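PDB 3LB5: Hit-like protein involved in cell-cycle regulation, which probably binds nucleotides, and may hydrolyse nucleoside phosphoramidates, as a histidine triad (HIT) protein of the HINT type. Local coordinates for residues G63-I68 with Q92-A97; F85-A90 with L124-I129. All coordinates share one frame; numbering follows the deposited sequence.

Overall arrangement
Both contacts are formed by helix 81-101 where it packs against the antiparallel sheet. Contact 1 uses strand 65-69, contact 2 its neighbour 126-131, and their centres lie about 7 Å apart. Probable backbone hydrogen bonds of this antiparallel pair join the contacts: Thr-65 O lies 2.7 Å from Ile-128 N. Val-67 N lies 2.9 Å from Phe-126 O. Segment 124-129 carries His-125 and His-127 of the histidine triad motif, and the ring of His-127 meets that of His-64 in contact 1. An unidentified ligand is bound about 9 Å from the side chain of Thr-65 and about 12 Å from that of Phe-126. Both contacts adjoin the dimer interface.

Contact 1: residues G63-I68 with Q92-A97; sequences GHTLVI and QKIAKA
Ile-94 reaches from the helix to the strand and meets Thr-65 and Val-67 with two different branches. Its methyl CG2 lies 3.8 Å from Thr-65 CG2 and 3.9 Å from Thr-65 CB, the two side chains crossing at about a right angle. The other branch begins at CG1, which lies 3.9 Å from Val-67 CG2; here the side chains run past one another in opposite senses. With CG1 set anti to its carbonyl carbon (chi1 -68°), Ile-94 spreads both branches over the strand, CG2 serving the threonine and CG1 the valine. CD1 takes no part in the closest approaches.

Thr-65 and Val-67, two positions apart, face the helix, whereas Leu-66 points its CB the other way. This is the sheet-on-helix packing of the HIT fold, in which helix 81-101 lies across the antiparallel sheet. Ile-94 also packs on Val-45 and Tyr-46 of strand 44-47, on Ala-53 and on Ile-128, so it spans several strands.

Thr-65 divides its side chain by polarity. CG2 takes the apolar contact, while OG1, beside the backbone N, donates a hydrogen bond to Gly-63 O at 2.8 Å. The C=O...donor angle is 145°, and the hydroxyl sits 32° off the carbonyl plane. This bond ties the start of the strand to the loop residue two places before it and probably helps hold the rotamer that presents CG2 to Ile-94. On the helix, Gln-92 hydrogen-bonds with its side-chain amide to Leu-76, Ala-79 and Thr-81 of the second subunit.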
loop_
_atom_site.group_PDB
_atom_site.type_symbol
_atom_site.label_atom_id
_atom_site.label_comp_id
_atom_site.label_asym_id
_atom_site.label_seq_id
_atom_site.Cartn_x
_atom_site.Cartn_y
_atom_site.Cartn_z
ATOM N N GLY B 63 14.795 -8.300 5.798
ATOM C CA GLY B 63 13.977 -8.770 4.671
ATOM C C GLY B 63 13.066 -7.732 4.010
ATOM O O GLY B 63 12.375 -8.040 3.028
ATOM N N HIS B 64 13.061 -6.522 4.563
ATOM C CA HIS B 64 12.297 -5.358 4.047
ATOM C C HIS B 64 12.665 -5.142 2.570
ATOM O O HIS B 64 13.839 -4.901 2.235
ATOM C CB HIS B 64 12.670 -4.139 4.907
ATOM C CG HIS B 64 12.001 -2.841 4.534
ATOM N ND1 HIS B 64 12.054 -1.747 5.366
ATOM C CD2 HIS B 64 11.291 -2.448 3.446
ATOM C CE1 HIS B 64 11.419 -0.728 4.808
ATOM N NE2 HIS B 64 10.950 -1.125 3.639
ATOM N N THR B 65 11.658 -5.268 1.715
ATOM C CA THR B 65 11.811 -5.238 0.266
ATOM C C THR B 65 10.999 -4.086 -0.324
ATOM O O THR B 65 9.916 -3.727 0.196
ATOM C CB THR B 65 11.342 -6.575 -0.343
ATOM O OG1 THR B 65 11.995 -7.663 0.324
ATOM C CG2 THR B 65 11.638 -6.656 -1.873
ATOM N N LEU B 66 11.529 -3.515 -1.413
ATOM C CA LEU B 66 10.837 -2.472 -2.152
ATOM C C LEU B 66 10.401 -3.010 -3.511
ATOM O O LEU B 66 11.136 -3.772 -4.150
ATOM C CB LEU B 66 11.754 -1.260 -2.347
ATOM C CG LEU B 66 12.328 -0.653 -1.073
ATOM C CD1 LEU B 66 13.186 0.569 -1.397
ATOM C CD2 LEU B 66 11.201 -0.281 -0.146
ATOM N N VAL B 67 9.220 -2.603 -3.961
ATOM C CA VAL B 67 8.772 -2.982 -5.322
ATOM C C VAL B 67 8.527 -1.694 -6.108
ATOM O O VAL B 67 7.808 -0.803 -5.625
ATOM C CB VAL B 67 7.472 -3.792 -5.284
ATOM C CG1 VAL B 67 6.858 -3.941 -6.703
ATOM C CG2 VAL B 67 7.728 -5.191 -4.687
ATOM N N ILE B 68 9.162 -1.585 -7.283
ATOM C CA ILE B 68 8.982 -0.390 -8.139
ATOM C C ILE B 68 8.550 -0.766 -9.552
ATOM O O ILE B 68 8.976 -1.808 -10.072
ATOM C CB ILE B 68 10.281 0.508 -8.251
ATOM C CG1 ILE B 68 11.446 -0.240 -8.920
ATOM C CG2 ILE B 68 10.688 1.127 -6.902
ATOM C CD1 ILE B 68 12.706 0.693 -9.134
ATOM N N GLN B 92 1.971 -8.466 -4.145
ATOM C CA GLN B 92 1.376 -9.650 -3.521
ATOM C C GLN B 92 2.364 -10.812 -3.521
ATOM O O GLN B 92 2.535 -11.501 -2.514
ATOM C CB GLN B 92 0.076 -10.058 -4.207
ATOM C CG GLN B 92 -0.448 -11.391 -3.697
ATOM C CD GLN B 92 -1.623 -11.901 -4.482
ATOM O OE1 GLN B 92 -1.567 -12.040 -5.717
ATOM N NE2 GLN B 92 -2.705 -12.203 -3.771
ATOM N N LYS B 93 3.025 -11.020 -4.655
ATOM C CA LYS B 93 3.998 -12.106 -4.789
ATOM C C LYS B 93 5.134 -11.937 -3.779
ATOM O O LYS B 93 5.546 -12.902 -3.148
ATOM C CB LYS B 93 4.542 -12.153 -6.216
ATOM C CG LYS B 93 5.308 -13.425 -6.582
ATOM C CD LYS B 93 5.905 -13.263 -7.999
ATOM C CE LYS B 93 6.617 -14.522 -8.469
ATOM N NZ LYS B 93 5.732 -15.721 -8.582
ATOM N N ILE B 94 5.630 -10.708 -3.635
ATOM C CA ILE B 94 6.705 -10.405 -2.676
ATOM C C ILE B 94 6.247 -10.499 -1.220
ATOM O O ILE B 94 7.011 -10.955 -0.379
ATOM C CB ILE B 94 7.387 -9.019 -2.966
ATOM C CG1 ILE B 94 8.176 -9.066 -4.280
ATOM C CG2 ILE B 94 8.286 -8.536 -1.820
ATOM C CD1 ILE B 94 9.232 -10.136 -4.413
ATOM N N ALA B 95 5.021 -10.056 -0.923
ATOM C CA ALA B 95 4.479 -10.113 0.438
ATOM C C ALA B 95 4.508 -11.568 0.923
ATOM O O ALA B 95 4.971 -11.859 2.010
ATOM C CB ALA B 95 3.050 -9.576 0.470
ATOM N N LYS B 96 4.037 -12.467 0.071
ATOM C CA LYS B 96 4.037 -13.900 0.345
ATOM C C LYS B 96 5.432 -14.522 0.472
ATOM O O LYS B 96 5.664 -15.332 1.370
ATOM C CB LYS B 96 3.216 -14.641 -0.720
ATOM C CG LYS B 96 1.714 -14.361 -0.606
ATOM C CD LYS B 96 0.916 -15.006 -1.726
ATOM C CE LYS B 96 0.608 -16.479 -1.451
ATOM N NZ LYS B 96 -0.130 -16.725 -0.145
ATOM N N ALA B 97 6.349 -14.167 -0.427
ATOM C CA ALA B 97 7.716 -14.705 -0.367
ATOM C C ALA B 97 8.467 -14.219 0.875
ATOM O O ALA B 97 9.167 -14.994 1.507
ATOM C CB ALA B 97 8.484 -14.361 -1.609
#

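Contact 2: residues F85-A90 with L124-I129; sequences FPVIKA and LHFHII
The ring of Phe-126 is approached obliquely, from one side of its plane, by two aliphatic side chains of the helix. Val-87 CG1 sits by the CD2-CE2 bond, 3.6 Å from Phe-126 CE2 and 3.7 Å from Phe-126 CD2. Ile-88 CD1 stands more loosely across the ring, 4.5 Å from Phe-126 CE1. Phe-126 belongs to the histidine triad motif of the HIT family, His-X-His-X-His-X-X with hydrophobic X, which runs from His-123 to Ile-129. It fills the hydrophobic place between two of the histidines and turns its CB to the helix, while the CB of His-125 points the other way.

CG of Phe-126 lies anti to the carbonyl carbon (chi1 -74°), which carries the ring out over the helix turn bearing Val-87. Val-87 CG1, anti to its backbone N (chi1 168°), is the methyl brought against the ring; CG2 does not come within 4.2 Å of it. The CB of Ile-88 points neither to the strand nor away from it; the end of the chain, CD1, comes nearer.

Val-91 of the same helix and Gln-111 of strand 106-113 also pack on Phe-126, as does Ile-88 of the second subunit, which brings the ring to the dimer interface. On the other side of the strand, away from the helix, His-127 ND1 is hydrogen-bonded to His-64 NE2, and His-125 ND1 to the backbone O of His-123.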
loop_
_atom_site.group_PDB
_atom_site.type_symbol
_atom_site.label_atom_id
_atom_site.label_comp_id
_atom_site.label_asym_id
_atom_site.label_seq_id
_atom_site.Cartn_x
_atom_site.Cartn_y
_atom_site.Cartn_z
ATOM N N PHE B 85 -1.174 -2.559 -12.283
ATOM C CA PHE B 85 -1.548 -3.964 -12.284
ATOM C C PHE B 85 -0.345 -4.878 -12.064
ATOM O O PHE B 85 -0.319 -5.620 -11.077
ATOM C CB PHE B 85 -2.388 -4.315 -13.534
ATOM C CG PHE B 85 -3.603 -3.438 -13.698
ATOM C CD1 PHE B 85 -4.265 -2.918 -12.580
ATOM C CD2 PHE B 85 -4.079 -3.111 -14.970
ATOM C CE1 PHE B 85 -5.373 -2.091 -12.723
ATOM C CE2 PHE B 85 -5.196 -2.287 -15.122
ATOM C CZ PHE B 85 -5.843 -1.783 -13.999
ATOM N N PRO B 86 0.681 -4.799 -12.936
ATOM C CA PRO B 86 1.866 -5.606 -12.640
ATOM C C PRO B 86 2.549 -5.228 -11.333
ATOM O O PRO B 86 3.179 -6.080 -10.718
ATOM C CB PRO B 86 2.790 -5.353 -13.843
ATOM C CG PRO B 86 2.317 -4.105 -14.433
ATOM C CD PRO B 86 0.811 -4.143 -14.251
ATOM N N VAL B 87 2.435 -3.972 -10.905
ATOM C CA VAL B 87 3.024 -3.568 -9.607
ATOM C C VAL B 87 2.348 -4.303 -8.450
ATOM O O VAL B 87 3.018 -4.921 -7.633
ATOM C CB VAL B 87 3.024 -2.033 -9.395
ATOM C CG1 VAL B 87 3.366 -1.642 -7.921
ATOM C CG2 VAL B 87 4.062 -1.368 -10.375
ATOM N N ILE B 88 1.021 -4.261 -8.407
ATOM C CA ILE B 88 0.306 -4.847 -7.279
ATOM C C ILE B 88 0.431 -6.374 -7.279
ATOM O O ILE B 88 0.520 -6.988 -6.213
ATOM C CB ILE B 88 -1.178 -4.377 -7.211
ATOM C CG1 ILE B 88 -1.726 -4.586 -5.790
ATOM C CG2 ILE B 88 -2.065 -5.106 -8.234
ATOM C CD1 ILE B 88 -0.974 -3.827 -4.715
ATOM N N LYS B 89 0.446 -6.988 -8.462
ATOM C CA LYS B 89 0.701 -8.425 -8.568
ATOM C C LYS B 89 2.035 -8.802 -7.919
ATOM O O LYS B 89 2.129 -9.792 -7.175
ATOM C CB LYS B 89 0.640 -8.879 -10.026
ATOM C CG LYS B 89 1.282 -10.239 -10.306
ATOM C CD LYS B 89 0.777 -10.865 -11.614
ATOM C CE LYS B 89 1.327 -10.130 -12.830
ATOM N NZ LYS B 89 0.938 -10.840 -14.100
ATOM N N ALA B 90 3.067 -8.012 -8.212
ATOM C CA ALA B 90 4.399 -8.262 -7.686
ATOM C C ALA B 90 4.447 -7.943 -6.180
ATOM O O ALA B 90 5.106 -8.638 -5.410
ATOM C CB ALA B 90 5.416 -7.426 -8.473
ATOM N N LEU B 124 7.645 5.906 -7.790
ATOM C CA LEU B 124 6.644 5.012 -7.168
ATOM C C LEU B 124 7.313 3.779 -6.552
ATOM O O LEU B 124 8.005 3.061 -7.229
ATOM C CB LEU B 124 5.553 4.583 -8.175
ATOM C CG LEU B 124 4.429 3.641 -7.675
ATOM C CD1 LEU B 124 3.687 4.175 -6.429
ATOM C CD2 LEU B 124 3.450 3.342 -8.806
ATOM N N HIS B 125 7.160 3.584 -5.250
ATOM C CA HIS B 125 7.610 2.352 -4.626
ATOM C C HIS B 125 6.672 1.903 -3.516
ATOM O O HIS B 125 6.188 2.734 -2.740
ATOM C CB HIS B 125 9.051 2.464 -4.103
ATOM C CG HIS B 125 9.267 3.562 -3.097
ATOM N ND1 HIS B 125 9.206 4.896 -3.435
ATOM C CD2 HIS B 125 9.596 3.521 -1.780
ATOM C CE1 HIS B 125 9.459 5.636 -2.361
ATOM N NE2 HIS B 125 9.714 4.827 -1.347
ATOM N N PHE B 126 6.436 0.589 -3.440
ATOM C CA PHE B 126 5.753 -0.041 -2.295
ATOM C C PHE B 126 6.781 -0.664 -1.348
ATOM O O PHE B 126 7.734 -1.318 -1.785
ATOM C CB PHE B 126 4.771 -1.121 -2.762
ATOM C CG PHE B 126 3.511 -0.574 -3.381
ATOM C CD1 PHE B 126 2.303 -0.677 -2.710
ATOM C CD2 PHE B 126 3.529 0.012 -4.653
ATOM C CE1 PHE B 126 1.127 -0.166 -3.279
ATOM C CE2 PHE B 126 2.352 0.516 -5.242
ATOM C CZ PHE B 126 1.149 0.422 -4.543
ATOM N N HIS B 127 6.611 -0.405 -0.055
ATOM C CA HIS B 127 7.358 -1.092 0.996
ATOM C C HIS B 127 6.682 -2.411 1.365
ATOM O O HIS B 127 5.458 -2.450 1.631
ATOM C CB HIS B 127 7.403 -0.229 2.272
ATOM C CG HIS B 127 8.128 1.053 2.106
ATOM N ND1 HIS B 127 9.498 1.150 2.263
ATOM C CD2 HIS B 127 7.685 2.305 1.839
ATOM C CE1 HIS B 127 9.871 2.407 2.078
ATOM N NE2 HIS B 127 8.790 3.129 1.825
ATOM N N ILE B 128 7.472 -3.488 1.407
ATOM C CA ILE B 128 6.986 -4.776 1.928
ATOM C C ILE B 128 7.815 -5.159 3.163
ATOM O O ILE B 128 9.002 -5.498 3.062
ATOM C CB ILE B 128 6.992 -5.917 0.883
ATOM C CG1 ILE B 128 6.044 -5.612 -0.285
ATOM C CG2 ILE B 128 6.466 -7.206 1.509
ATOM C CD1 ILE B 128 6.659 -4.916 -1.428
ATOM N N ILE B 129 7.182 -5.054 4.328
ATOM C CA ILE B 129 7.889 -5.172 5.602
ATOM C C ILE B 129 7.377 -6.345 6.434
ATOM O O ILE B 129 6.211 -6.357 6.859
ATOM C CB ILE B 129 7.826 -3.849 6.431
ATOM C CG1 ILE B 129 8.150 -2.626 5.554
ATOM C CG2 ILE B 129 8.726 -3.942 7.692
ATOM C CD1 ILE B 129 7.940 -1.292 6.252
#